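Local coordinates for protein phosphoribosylaminoimidazole-succinocarboxamide synthase (Saccharomyces cerevisiae, PDB 2CNQ) that catalyses the ATP-dependent joining of 4-carboxy-5-aminoimidazole ribotide to aspartate, which yields SAICAR in de novo purine biosynthesis, at residues V235-A247 and S254-W266. Sequence-based numbering, arbitrary orientation. Where two conformers were deposited one is given.
With AMZ (aminoimidazole 4-carboxamide ribonucleotide), chain C; ADP (adenosine-5'-diphosphate), chain F.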
# COMPACT_ATOMS: atom_id res chain seq x y z
N VAL A 235 -3.71 -1.75 2.27
CA VAL A 235 -2.98 -2.49 3.27
C VAL A 235 -2.30 -3.65 2.62
O VAL A 235 -2.95 -4.48 2.02
CB VAL A 235 -3.91 -2.98 4.36
CG1 VAL A 235 -3.10 -3.69 5.40
CG2 VAL A 235 -4.69 -1.85 4.96
N LEU A 236 -1.00 -3.68 2.78
CA LEU A 236 -0.17 -4.82 2.44
C LEU A 236 -0.50 -5.31 1.06
O LEU A 236 -0.72 -6.48 0.80
CB LEU A 236 -0.28 -5.89 3.50
CG LEU A 236 0.53 -5.52 4.72
CD1 LEU A 236 0.02 -6.26 5.92
CD2 LEU A 236 1.99 -5.82 4.48
N THR A 237 -0.44 -4.38 0.13
CA THR A 237 -0.53 -4.72 -1.26
C THR A 237 0.84 -4.66 -1.84
O THR A 237 1.77 -4.17 -1.26
CB THR A 237 -1.44 -3.81 -2.01
OG1 THR A 237 -0.74 -2.59 -2.21
CG2 THR A 237 -2.75 -3.58 -1.31
N PRO A 238 1.00 -5.12 -3.07
CA PRO A 238 2.31 -5.08 -3.67
C PRO A 238 2.67 -3.72 -4.16
O PRO A 238 3.79 -3.51 -4.54
CB PRO A 238 2.25 -6.15 -4.76
CG PRO A 238 0.99 -6.91 -4.49
CD PRO A 238 0.07 -5.91 -3.88
N ASP A 239 1.74 -2.77 -4.09
CA ASP A 239 2.12 -1.38 -4.23
C ASP A 239 2.68 -0.86 -2.93
O ASP A 239 3.61 -0.10 -2.93
CB ASP A 239 0.92 -0.51 -4.59
CG ASP A 239 0.64 -0.41 -6.03
OD1 ASP A 239 -0.31 0.32 -6.37
OD2 ASP A 239 1.36 -0.95 -6.85
N SER A 240 2.11 -1.25 -1.81
CA SER A 240 2.47 -0.67 -0.55
C SER A 240 3.56 -1.41 0.17
O SER A 240 3.96 -0.99 1.23
CB SER A 240 1.27 -0.58 0.34
OG SER A 240 0.89 -1.83 0.81
N SER A 241 4.04 -2.50 -0.39
CA SER A 241 4.91 -3.41 0.32
C SER A 241 5.90 -4.00 -0.58
O SER A 241 5.72 -4.01 -1.79
CB SER A 241 4.08 -4.56 0.87
OG SER A 241 2.90 -4.09 1.47
N ARG A 242 6.90 -4.62 0.02
CA ARG A 242 7.79 -5.49 -0.68
C ARG A 242 7.58 -6.87 -0.16
O ARG A 242 7.60 -7.11 1.03
CB ARG A 242 9.21 -5.07 -0.52
CG ARG A 242 9.50 -3.84 -1.28
CD ARG A 242 10.87 -3.36 -0.95
NE ARG A 242 11.17 -2.17 -1.71
CZ ARG A 242 11.66 -1.06 -1.21
NH1 ARG A 242 11.97 -0.11 -2.05
NH2 ARG A 242 11.81 -0.88 0.08
N PHE A 243 7.34 -7.77 -1.10
CA PHE A 243 7.09 -9.15 -0.81
C PHE A 243 8.14 -9.99 -1.47
O PHE A 243 8.32 -9.91 -2.67
CB PHE A 243 5.74 -9.54 -1.35
CG PHE A 243 4.61 -8.83 -0.74
CD1 PHE A 243 3.65 -8.24 -1.53
CD2 PHE A 243 4.45 -8.78 0.61
CE1 PHE A 243 2.54 -7.65 -0.96
CE2 PHE A 243 3.36 -8.17 1.17
CZ PHE A 243 2.39 -7.61 0.38
N TRP A 244 8.80 -10.80 -0.66
CA TRP A 244 9.83 -11.66 -1.12
C TRP A 244 9.43 -13.08 -0.90
O TRP A 244 8.73 -13.42 0.01
CB TRP A 244 11.10 -11.40 -0.36
CG TRP A 244 11.63 -10.05 -0.55
CD1 TRP A 244 11.41 -9.22 -1.59
CD2 TRP A 244 12.52 -9.39 0.32
NE1 TRP A 244 12.10 -8.08 -1.41
CE2 TRP A 244 12.81 -8.16 -0.25
CE3 TRP A 244 13.09 -9.71 1.55
CZ2 TRP A 244 13.67 -7.27 0.33
CZ3 TRP A 244 13.93 -8.83 2.13
CH2 TRP A 244 14.21 -7.61 1.53
N ASN A 245 9.91 -13.93 -1.76
CA ASN A 245 9.72 -15.34 -1.60
C ASN A 245 10.64 -15.85 -0.53
O ASN A 245 11.85 -15.70 -0.62
CB ASN A 245 9.99 -15.99 -2.93
CG ASN A 245 9.72 -17.44 -2.91
OD1 ASN A 245 8.62 -17.86 -3.28
ND2 ASN A 245 10.67 -18.22 -2.53
N GLY A 246 10.09 -16.46 0.50
CA GLY A 246 10.91 -16.91 1.59
C GLY A 246 11.93 -17.92 1.19
O GLY A 246 13.04 -17.92 1.66
N ALA A 247 11.53 -18.82 0.32
CA ALA A 247 12.43 -19.87 -0.07
C ALA A 247 13.59 -19.37 -0.89
O ALA A 247 14.63 -19.99 -0.87
CB ALA A 247 11.68 -20.92 -0.80
N SER A 254 19.90 -8.52 -3.37
CA SER A 254 18.52 -8.18 -3.56
C SER A 254 17.71 -9.42 -3.84
O SER A 254 18.22 -10.44 -4.22
CB SER A 254 18.38 -7.19 -4.68
OG SER A 254 18.81 -7.78 -5.88
N GLN A 255 16.43 -9.30 -3.59
CA GLN A 255 15.53 -10.40 -3.71
C GLN A 255 14.67 -10.27 -4.92
O GLN A 255 14.42 -9.19 -5.41
CB GLN A 255 14.63 -10.44 -2.48
CG GLN A 255 15.36 -10.42 -1.17
CD GLN A 255 16.43 -11.45 -1.08
OE1 GLN A 255 16.18 -12.62 -1.27
NE2 GLN A 255 17.63 -11.04 -0.81
N ASP A 256 14.14 -11.38 -5.35
CA ASP A 256 13.10 -11.34 -6.35
C ASP A 256 11.91 -10.59 -5.79
O ASP A 256 11.56 -10.72 -4.65
CB ASP A 256 12.66 -12.73 -6.70
CG ASP A 256 13.74 -13.55 -7.33
OD1 ASP A 256 14.73 -13.00 -7.81
OD2 ASP A 256 13.55 -14.76 -7.37
N SER A 257 11.30 -9.82 -6.64
CA SER A 257 10.19 -8.99 -6.27
C SER A 257 8.88 -9.65 -6.53
O SER A 257 8.67 -10.23 -7.59
CB SER A 257 10.20 -7.83 -7.27
OG SER A 257 9.00 -7.10 -7.24
N TYR A 258 7.96 -9.52 -5.61
CA TYR A 258 6.59 -9.86 -5.87
C TYR A 258 5.75 -8.64 -5.59
O TYR A 258 4.79 -8.67 -4.85
CB TYR A 258 6.15 -11.07 -5.09
CG TYR A 258 6.98 -12.23 -5.49
CD1 TYR A 258 6.55 -13.06 -6.49
CD2 TYR A 258 8.21 -12.46 -4.94
CE1 TYR A 258 7.35 -14.08 -6.95
CE2 TYR A 258 9.01 -13.48 -5.37
CZ TYR A 258 8.57 -14.28 -6.38
OH TYR A 258 9.33 -15.29 -6.85
N ASP A 259 6.15 -7.55 -6.22
CA ASP A 259 5.67 -6.26 -5.83
C ASP A 259 6.16 -5.25 -6.82
O ASP A 259 6.73 -5.56 -7.84
CB ASP A 259 6.17 -5.96 -4.42
CG ASP A 259 7.65 -6.10 -4.33
OD1 ASP A 259 8.33 -5.50 -5.17
OD2 ASP A 259 8.16 -6.87 -3.56
N LYS A 260 5.93 -4.00 -6.52
CA LYS A 260 6.25 -2.94 -7.43
C LYS A 260 7.71 -2.81 -7.66
O LYS A 260 8.10 -2.14 -8.60
CB LYS A 260 5.72 -1.63 -6.91
CG LYS A 260 5.69 -0.57 -8.00
CD LYS A 260 5.56 0.82 -7.47
CE LYS A 260 4.28 1.05 -6.75
NZ LYS A 260 3.95 2.51 -6.73
N GLN A 261 8.54 -3.34 -6.79
CA GLN A 261 9.95 -3.18 -6.96
C GLN A 261 10.40 -3.70 -8.30
O GLN A 261 11.34 -3.17 -8.86
CB GLN A 261 10.74 -3.84 -5.85
CG GLN A 261 12.14 -3.33 -5.77
CD GLN A 261 12.16 -1.88 -5.37
OE1 GLN A 261 11.41 -1.47 -4.51
NE2 GLN A 261 13.01 -1.10 -6.01
N PHE A 262 9.75 -4.69 -8.84
CA PHE A 262 10.10 -5.18 -10.13
C PHE A 262 10.04 -4.05 -11.14
O PHE A 262 10.91 -3.89 -11.97
CB PHE A 262 9.14 -6.26 -10.51
CG PHE A 262 9.27 -6.67 -11.91
CD1 PHE A 262 8.31 -6.33 -12.82
CD2 PHE A 262 10.39 -7.34 -12.34
CE1 PHE A 262 8.43 -6.67 -14.13
CE2 PHE A 262 10.52 -7.69 -13.65
CZ PHE A 262 9.54 -7.35 -14.55
N LEU A 263 8.96 -3.29 -11.10
CA LEU A 263 8.79 -2.20 -12.04
C LEU A 263 9.75 -1.11 -11.74
O LEU A 263 10.36 -0.58 -12.63
CB LEU A 263 7.37 -1.69 -11.98
CG LEU A 263 7.15 -0.46 -12.83
CD1 LEU A 263 7.39 -0.72 -14.30
CD2 LEU A 263 5.78 0.10 -12.59
N ARG A 264 9.89 -0.75 -10.48
CA ARG A 264 10.85 0.27 -10.13
C ARG A 264 12.20 -0.07 -10.69
O ARG A 264 12.88 0.76 -11.28
CB ARG A 264 10.95 0.38 -8.64
CG ARG A 264 9.73 0.89 -7.96
CD ARG A 264 9.96 0.92 -6.51
NE ARG A 264 8.79 1.36 -5.77
CZ ARG A 264 8.23 0.68 -4.80
NH1 ARG A 264 8.71 -0.47 -4.39
NH2 ARG A 264 7.15 1.17 -4.25
N ASP A 265 12.62 -1.29 -10.46
CA ASP A 265 13.93 -1.68 -10.87
C ASP A 265 14.06 -1.71 -12.37
O ASP A 265 15.09 -1.35 -12.90
CB ASP A 265 14.29 -3.01 -10.26
CG ASP A 265 14.55 -2.94 -8.77
OD1 ASP A 265 14.71 -4.02 -8.20
OD2 ASP A 265 14.61 -1.86 -8.20
N TRP A 266 13.02 -2.15 -13.05
CA TRP A 266 13.06 -2.17 -14.49
C TRP A 266 13.20 -0.75 -15.00
O TRP A 266 13.99 -0.48 -15.88
CB TRP A 266 11.78 -2.79 -15.05
CG TRP A 266 11.80 -2.82 -16.50
CD1 TRP A 266 12.41 -3.74 -17.28
CD2 TRP A 266 11.25 -1.84 -17.37
NE1 TRP A 266 12.26 -3.40 -18.59
CE2 TRP A 266 11.54 -2.25 -18.68
CE3 TRP A 266 10.49 -0.71 -17.19
CZ2 TRP A 266 11.15 -1.53 -19.78
CZ3 TRP A 266 10.11 0.01 -18.31
CH2 TRP A 266 10.43 -0.42 -19.58
O5 AMZ C . 3.05 4.83 -1.58
C6 AMZ C . 3.95 5.33 -0.94
N2 AMZ C . 4.08 6.63 -0.75
C3A AMZ C . 4.94 4.49 -0.29
C7A AMZ C . 5.02 3.14 -0.38
N3 AMZ C . 4.23 2.22 -0.96
N1 AMZ C . 5.95 4.96 0.47
C5 AMZ C . 6.64 3.91 0.85
N AMZ C . 6.09 2.79 0.33
C1 AMZ C . 6.53 1.44 0.59
C2 AMZ C . 7.44 0.87 -0.46
C3 AMZ C . 8.24 -0.13 0.32
O2 AMZ C . 7.43 -1.28 0.44
O1 AMZ C . 6.67 0.32 -1.51
O AMZ C . 7.32 1.50 1.75
C AMZ C . 8.38 0.56 1.66
C4 AMZ C . 9.69 1.24 1.87
O3 AMZ C . 10.02 1.96 0.70
P AMZ C . 11.46 2.63 0.60
OP1 AMZ C . 11.49 3.78 1.55
O4 AMZ C . 11.54 3.08 -0.84
OP2 AMZ C . 12.50 1.62 0.95
PB ADP F . 4.77 5.87 -6.30
O1B ADP F . 4.06 6.81 -7.20
O2B ADP F . 4.91 6.36 -4.88
O3B ADP F . 4.22 4.47 -6.44
PA ADP F . 7.02 4.73 -5.76
O1A ADP F . 8.23 4.07 -6.30
O2A ADP F . 6.14 3.65 -5.23
O3A ADP F . 6.31 5.75 -6.73
O5' ADP F . 7.33 5.66 -4.54
C5' ADP F . 7.62 5.06 -3.29
C4' ADP F . 8.10 6.05 -2.25
O4' ADP F . 9.37 6.53 -2.68
C3' ADP F . 7.15 7.21 -2.14
O3' ADP F . 7.15 7.70 -0.81
C2' ADP F . 7.77 8.20 -3.07
O2' ADP F . 7.46 9.51 -2.70
C1' ADP F . 9.24 7.93 -2.90
N9 ADP F . 10.03 8.26 -4.08
C8 ADP F . 9.63 8.06 -5.33
N7 ADP F . 10.56 8.48 -6.19
C5 ADP F . 11.58 8.94 -5.48
C6 ADP F . 12.85 9.51 -5.86
N6 ADP F . 13.15 9.63 -7.17
N1 ADP F . 13.65 9.89 -4.84
C2 ADP F . 13.29 9.75 -3.53
N3 ADP F . 12.12 9.23 -3.12
C4 ADP F . 11.24 8.81 -4.06
O HOH W 1 6.30 -1.73 -3.19
O HOH W 2 1.28 2.12 -8.26
O HOH W 3 7.08 -2.49 -3.62
O HOH W 4 10.96 -6.37 -3.44
O HOH W 5 11.84 -13.07 -3.45
O HOH W 6 13.57 -13.62 -1.56
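Arg-242 holds Gln-261 side-on, its NE and NH1 each 2.9 Å from the amide OE1. That oxygen lies in the guanidinium plane, although both nitrogens stand some 40° above the plane of the amide carbonyl. With the Arg-242 chain extended from CG to NE, the guanidinium reaches the nucleotide AMZ: ribose carbon C3 lies over one face, and NH2 makes a nearly straight 2.7 Å bond to phosphate oxygen OP2 and a salt bridge to Asp-215. Gln-261 OE1 also accepts from Arg-264 NH1, so one amide oxygen gathers two arginines that serve bound anions. Arg-264 is shared between ligands: NE binds ADP O1A, and NH2 bonds both ADP O2A (2.9 Å) and ribose oxygen O1 of AMZ.

The Asp-259 carboxylate bridges the two segments. Its chi1 of 54° sets CG between the backbone N and the carbonyl carbon, which brings OD2 to 2.7 Å from Phe-243 N on the anti side of the carboxylate, while OD1 accepts from Ser-257 OG and from Gln-261 N, a capping bond ahead of the turn that leads into the helix. Flanking backbone bonds join Tyr-258 N to Phe-243 O and Lys-260 N to Pro-238 O. At the outer end Gln-255 lies across one face of the Trp-244 indole: CB sits 3.4 Å above the five-membered ring centroid in a CH-pi contact, and chi1 of -52° sets CG over the ring as well, anti to the carbonyl carbon, before the bend at chi2 turns the amide away from the strand. Water 4 joins Trp-244 NE1 to Asp-259 OD2.

The contact thus ties the end of strand 228-245 to the start of helix 261-269 beside both ligand pockets. Strand 211-223 pairs with 228-245, helix 53-67 packs on Val-235, Thr-237 and Asp-239, and helix 282-300 meets Lys-260 and Phe-262.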